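Local structure of tannase (Fusobacterium nucleatum subsp. nucleatum ATCC 25586, 6YQ4) at residues Met424-Ile438 and Ile451-Gly463. The protein is a tannase, probably a hydrolase of the alpha/beta-hydrolase clan, with detoxicant activity against gallotannins. Sequence-based numbering, arbitrary orientation.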
loop_
_atom_site.group_PDB
_atom_site.type_symbol
_atom_site.label_atom_id
_atom_site.label_comp_id
_atom_site.label_asym_id
_atom_site.label_seq_id
_atom_site.Cartn_x
_atom_site.Cartn_y
_atom_site.Cartn_z
ATOM N N MET A 424 -6.315 7.833 6.495
ATOM C CA MET A 424 -6.231 8.960 7.430
ATOM C C MET A 424 -7.577 9.293 8.069
ATOM O O MET A 424 -7.636 9.610 9.262
ATOM C CB MET A 424 -5.670 10.189 6.730
ATOM C CG MET A 424 -4.241 10.013 6.265
ATOM S SD MET A 424 -3.109 9.610 7.609
ATOM C CE MET A 424 -3.114 11.182 8.438
ATOM N N TYR A 425 -8.668 9.238 7.308
ATOM C CA TYR A 425 -9.951 9.616 7.895
ATOM C C TYR A 425 -10.539 8.534 8.790
ATOM O O TYR A 425 -11.625 8.733 9.335
ATOM C CB TYR A 425 -10.971 9.972 6.807
ATOM C CG TYR A 425 -10.489 10.994 5.821
ATOM C CD1 TYR A 425 -10.350 12.326 6.183
ATOM C CD2 TYR A 425 -10.159 10.623 4.522
ATOM C CE1 TYR A 425 -9.902 13.276 5.269
ATOM C CE2 TYR A 425 -9.702 11.552 3.607
ATOM C CZ TYR A 425 -9.575 12.875 3.986
ATOM O OH TYR A 425 -9.123 13.791 3.071
ATOM N N TYR A 426 -9.871 7.398 8.948
ATOM C CA TYR A 426 -10.437 6.296 9.713
ATOM C C TYR A 426 -9.619 5.911 10.940
ATOM O O TYR A 426 -10.122 5.172 11.786
ATOM C CB TYR A 426 -10.610 5.052 8.814
ATOM C CG TYR A 426 -11.625 5.217 7.686
ATOM C CD1 TYR A 426 -12.983 4.974 7.892
ATOM C CD2 TYR A 426 -11.219 5.619 6.420
ATOM C CE1 TYR A 426 -13.904 5.117 6.869
ATOM C CE2 TYR A 426 -12.134 5.774 5.395
ATOM C CZ TYR A 426 -13.468 5.530 5.621
ATOM O OH TYR A 426 -14.342 5.681 4.575
ATOM N N ILE A 427 -8.391 6.377 11.060
ATOM C CA ILE A 427 -7.514 5.954 12.138
ATOM C C ILE A 427 -7.842 6.762 13.381
ATOM O O ILE A 427 -7.803 7.993 13.354
ATOM C CB ILE A 427 -6.044 6.133 11.740
ATOM C CG1 ILE A 427 -5.674 5.181 10.599
ATOM C CG2 ILE A 427 -5.142 5.903 12.949
ATOM C CD1 ILE A 427 -4.382 5.524 9.923
ATOM N N ASP A 428 -8.124 6.057 14.475
ATOM C CA ASP A 428 -8.649 6.564 15.739
ATOM C C ASP A 428 -7.945 5.827 16.858
ATOM O O ASP A 428 -7.352 4.764 16.645
ATOM C CB ASP A 428 -10.145 6.253 15.909
ATOM C CG ASP A 428 -10.986 7.458 15.885
ATOM O OD1 ASP A 428 -10.419 8.554 15.694
ATOM O OD2 ASP A 428 -12.217 7.306 16.068
ATOM N N SER A 429 -8.104 6.329 18.085
ATOM C CA SER A 429 -7.685 5.508 19.206
ATOM C C SER A 429 -8.516 4.232 19.286
ATOM O O SER A 429 -8.059 3.251 19.871
ATOM C CB SER A 429 -7.724 6.313 20.523
ATOM O OG SER A 429 -9.025 6.427 21.063
ATOM N N ASN A 430 -9.688 4.192 18.643
ATOM C CA ASN A 430 -10.535 2.996 18.638
ATOM C C ASN A 430 -10.267 2.037 17.485
ATOM O O ASN A 430 -10.849 0.945 17.475
ATOM C CB ASN A 430 -12.004 3.381 18.585
ATOM C CG ASN A 430 -12.415 4.199 19.767
ATOM O OD1 ASN A 430 -12.110 3.852 20.904
ATOM N ND2 ASN A 430 -13.081 5.323 19.507
ATOM N N THR A 431 -9.448 2.418 16.504
ATOM C CA THR A 431 -9.115 1.495 15.433
ATOM C C THR A 431 -8.703 0.167 16.041
ATOM O O THR A 431 -7.901 0.129 16.980
ATOM C CB THR A 431 -8.000 2.079 14.560
ATOM O OG1 THR A 431 -8.510 3.218 13.869
ATOM C CG2 THR A 431 -7.527 1.080 13.529
ATOM N N SER A 432 -9.324 -0.917 15.558
ATOM C CA SER A 432 -9.211 -2.209 16.229
ATOM C C SER A 432 -7.929 -2.944 15.863
ATOM O O SER A 432 -7.468 -3.790 16.643
ATOM C CB SER A 432 -10.430 -3.102 15.926
ATOM O OG SER A 432 -10.663 -3.321 14.535
ATOM N N THR A 433 -7.349 -2.656 14.703
ATOM C CA THR A 433 -6.114 -3.317 14.303
ATOM C C THR A 433 -4.957 -2.723 15.103
ATOM O O THR A 433 -4.646 -1.536 14.965
ATOM C CB THR A 433 -5.885 -3.162 12.800
ATOM O OG1 THR A 433 -6.972 -3.777 12.092
ATOM C CG2 THR A 433 -4.591 -3.826 12.384
ATOM N N LYS A 434 -4.308 -3.550 15.923
ATOM C CA LYS A 434 -3.262 -3.032 16.798
ATOM C C LYS A 434 -1.911 -2.903 16.094
ATOM O O LYS A 434 -1.178 -1.945 16.351
ATOM C CB LYS A 434 -3.132 -3.915 18.047
ATOM C CG LYS A 434 -3.039 -3.129 19.373
ATOM C CD LYS A 434 -2.859 -4.060 20.612
ATOM C CE LYS A 434 -1.474 -3.884 21.270
ATOM N NZ LYS A 434 -1.344 -4.645 22.568
ATOM N N TYR A 435 -1.539 -3.845 15.229
ATOM C CA TYR A 435 -0.154 -3.979 14.785
ATOM C C TYR A 435 0.027 -3.609 13.315
ATOM O O TYR A 435 -0.763 -4.011 12.453
ATOM C CB TYR A 435 0.337 -5.401 15.021
ATOM C CG TYR A 435 0.135 -5.898 16.425
ATOM C CD1 TYR A 435 0.986 -5.490 17.452
ATOM C CD2 TYR A 435 -0.904 -6.766 16.728
ATOM C CE1 TYR A 435 0.812 -5.926 18.741
ATOM C CE2 TYR A 435 -1.087 -7.230 18.005
ATOM C CZ TYR A 435 -0.220 -6.792 19.019
ATOM O OH TYR A 435 -0.365 -7.244 20.299
ATOM N N TRP A 436 1.090 -2.855 13.038
ATOM C CA TRP A 436 1.329 -2.210 11.746
ATOM C C TRP A 436 2.815 -2.256 11.453
ATOM O O TRP A 436 3.616 -1.807 12.275
ATOM C CB TRP A 436 0.865 -0.735 11.736
ATOM C CG TRP A 436 -0.600 -0.588 12.040
ATOM C CD1 TRP A 436 -1.230 -0.812 13.248
ATOM C CD2 TRP A 436 -1.621 -0.216 11.119
ATOM N NE1 TRP A 436 -2.583 -0.606 13.117
ATOM C CE2 TRP A 436 -2.845 -0.242 11.816
ATOM C CE3 TRP A 436 -1.622 0.122 9.756
ATOM C CZ2 TRP A 436 -4.053 0.087 11.203
ATOM C CZ3 TRP A 436 -2.821 0.465 9.162
ATOM C CH2 TRP A 436 -4.020 0.434 9.875
ATOM N N ARG A 437 3.177 -2.792 10.289
ATOM C CA ARG A 437 4.552 -2.767 9.804
ATOM C C ARG A 437 4.560 -2.022 8.473
ATOM O O ARG A 437 3.844 -2.399 7.536
ATOM C CB ARG A 437 5.128 -4.182 9.658
ATOM C CG ARG A 437 6.631 -4.198 9.419
ATOM C CD ARG A 437 7.063 -5.569 9.017
ATOM N NE ARG A 437 8.514 -5.746 8.968
ATOM C CZ ARG A 437 9.220 -5.876 7.846
ATOM N NH1 ARG A 437 8.620 -5.804 6.646
ATOM N NH2 ARG A 437 10.532 -6.064 7.918
ATOM N N ILE A 438 5.362 -0.966 8.401
ATOM C CA ILE A 438 5.358 -0.018 7.296
ATOM C C ILE A 438 6.803 0.155 6.852
ATOM O O ILE A 438 7.699 0.318 7.690
ATOM C CB ILE A 438 4.731 1.331 7.712
ATOM C CG1 ILE A 438 3.243 1.190 8.010
ATOM C CG2 ILE A 438 4.900 2.375 6.664
ATOM C CD1 ILE A 438 2.672 2.424 8.713
ATOM N N ILE A 451 4.668 10.846 3.394
ATOM C CA ILE A 451 3.317 10.287 3.367
ATOM C C ILE A 451 3.252 9.034 4.239
ATOM O O ILE A 451 2.377 8.957 5.115
ATOM C CB ILE A 451 2.844 9.988 1.927
ATOM C CG1 ILE A 451 2.536 11.275 1.163
ATOM C CG2 ILE A 451 1.577 9.107 1.960
ATOM C CD1 ILE A 451 1.154 11.866 1.530
ATOM N N PRO A 452 4.104 8.019 4.036
ATOM C CA PRO A 452 4.098 6.900 4.990
ATOM C C PRO A 452 4.490 7.323 6.400
ATOM O O PRO A 452 3.930 6.782 7.367
ATOM C CB PRO A 452 5.105 5.891 4.393
ATOM C CG PRO A 452 5.981 6.692 3.443
ATOM C CD PRO A 452 5.049 7.781 2.917
ATOM N N ALA A 453 5.419 8.279 6.550
ATOM C CA ALA A 453 5.732 8.817 7.885
ATOM C C ALA A 453 4.493 9.383 8.568
ATOM O O ALA A 453 4.260 9.126 9.763
ATOM C CB ALA A 453 6.799 9.916 7.806
ATOM N N ILE A 454 3.694 10.178 7.833
ATOM C CA ILE A 454 2.461 10.732 8.401
ATOM C C ILE A 454 1.489 9.621 8.792
ATOM O O ILE A 454 0.824 9.700 9.828
ATOM C CB ILE A 454 1.816 11.719 7.417
ATOM C CG1 ILE A 454 2.536 13.067 7.448
ATOM C CG2 ILE A 454 0.311 11.855 7.675
ATOM C CD1 ILE A 454 2.148 13.917 6.241
ATOM N N LEU A 455 1.384 8.564 7.980
ATOM C CA LEU A 455 0.549 7.433 8.386
ATOM C C LEU A 455 1.064 6.825 9.689
ATOM O O LEU A 455 0.298 6.597 10.635
ATOM C CB LEU A 455 0.526 6.380 7.291
ATOM C CG LEU A 455 -0.226 5.079 7.527
ATOM C CD1 LEU A 455 -1.707 5.326 7.467
ATOM C CD2 LEU A 455 0.180 4.082 6.455
ATOM N N ALA A 456 2.373 6.567 9.744
ATOM C CA ALA A 456 2.991 6.008 10.934
ATOM C C ALA A 456 2.773 6.906 12.154
ATOM O O ALA A 456 2.498 6.414 13.250
ATOM C CB ALA A 456 4.480 5.765 10.656
ATOM N N LEU A 457 2.836 8.226 11.986
ATOM C CA LEU A 457 2.650 9.091 13.155
ATOM C C LEU A 457 1.220 9.037 13.657
ATOM O O LEU A 457 0.972 9.042 14.873
ATOM C CB LEU A 457 3.021 10.534 12.832
ATOM C CG LEU A 457 4.509 10.820 12.658
ATOM C CD1 LEU A 457 4.768 12.042 11.741
ATOM C CD2 LEU A 457 5.121 10.988 14.004
ATOM N N LYS A 458 0.273 9.067 12.727
ATOM C CA LYS A 458 -1.138 9.039 13.071
ATOM C C LYS A 458 -1.482 7.773 13.830
ATOM O O LYS A 458 -2.223 7.814 14.822
ATOM C CB LYS A 458 -1.966 9.172 11.792
ATOM C CG LYS A 458 -3.443 9.185 12.004
ATOM C CD LYS A 458 -3.862 10.420 12.758
ATOM C CE LYS A 458 -5.347 10.349 13.069
ATOM N NZ LYS A 458 -5.762 11.300 14.165
ATOM N N LEU A 459 -0.907 6.643 13.428
ATOM C CA LEU A 459 -1.189 5.398 14.144
ATOM C C LEU A 459 -0.555 5.389 15.542
ATOM O O LEU A 459 -1.169 4.930 16.512
ATOM C CB LEU A 459 -0.703 4.208 13.328
ATOM C CG LEU A 459 -1.366 3.947 11.991
ATOM C CD1 LEU A 459 -0.420 3.205 11.046
ATOM C CD2 LEU A 459 -2.630 3.144 12.213
ATOM N N LYS A 460 0.683 5.862 15.661
ATOM C CA LYS A 460 1.306 5.959 16.977
ATOM C C LYS A 460 0.525 6.892 17.891
ATOM O O LYS A 460 0.317 6.589 19.080
ATOM C CB LYS A 460 2.748 6.448 16.834
ATOM C CG LYS A 460 3.637 5.488 16.086
ATOM C CD LYS A 460 5.037 6.028 15.998
ATOM C CE LYS A 460 5.847 5.704 17.245
ATOM N NZ LYS A 460 6.915 4.751 16.857
ATOM N N ASN A 461 0.095 8.042 17.358
ATOM C CA ASN A 461 -0.610 9.019 18.183
ATOM C C ASN A 461 -1.938 8.468 18.678
ATOM O O ASN A 461 -2.476 8.978 19.671
ATOM C CB ASN A 461 -0.818 10.317 17.403
ATOM C CG ASN A 461 0.480 11.108 17.199
ATOM O OD1 ASN A 461 0.497 12.092 16.479
ATOM N ND2 ASN A 461 1.561 10.685 17.854
ATOM N N SER A 462 -2.455 7.437 18.005
ATOM C CA SER A 462 -3.700 6.766 18.335
ATOM C C SER A 462 -3.499 5.482 19.126
ATOM O O SER A 462 -4.469 4.746 19.334
ATOM C CB SER A 462 -4.512 6.455 17.070
ATOM O OG SER A 462 -4.534 7.550 16.168
ATOM N N GLY A 463 -2.287 5.200 19.594
ATOM C CA GLY A 463 -2.112 4.113 20.529
ATOM C C GLY A 463 -1.866 2.752 19.922
ATOM O O GLY A 463 -1.962 1.746 20.642
#
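Strand 435-438 and helix 451-461 run nearly antiparallel with their axes 10.0 Å apart, while the loop leading into the strand lies along a second side of the helix. Leu-459 CD2 sits over the centre of the six-membered ring of Trp-436, 3.5 Å from the centroid and 15° off the ring normal, a CH-pi contact, and Leu-459 CD1 rests on the same indole near CD2 and CE3 of Trp-436. A branched leucine suits this place because it can spread two methyls across one aromatic face. The bond from Trp-436 NE1 to Thr-433 O (2.9 Å), close to the ring plane though above the plane of the carbonyl, probably helps to fix the rotation of the indole.

This is the strand-to-helix half of a beta-alpha-beta unit that continues into strand 465-469 at the edge of the central sheet, as expected of an alpha/beta hydrolase. Along the strand, Ile-438 directs its CD1 at Leu-455 CD2 and rests CG2 on Pro-452. From the loop, Ile-427 sends its CD1 between Leu-455 and Leu-459, 3.6 Å from Leu-455 CD1, and its CG2 against Leu-459; beta-branching lets each isoleucine meet several neighbours at once. With CG of Leu-455 anti to the backbone N (chi1 177°), its two methyls serve separate isoleucines. Met-424, bent at chi2 and chi3, lays its flexible end across Ile-454, CE to CG2 3.6 Å.

Lys-458 passes its aliphatic chain along Ile-427, its CE 3.4 Å from Ile-427 O and its ammonium near the Asp-428 carboxylate without touching it. The short hydroxyl of Ser-462 folds back on its own helix, OG to Lys-458 O 2.7 Å, and Ser-429 CA makes a CA-H...O contact with Ser-462 O at 3.3 Å. Gly-463, whose positive phi suits glycine, ends the helix in a Schellman motif.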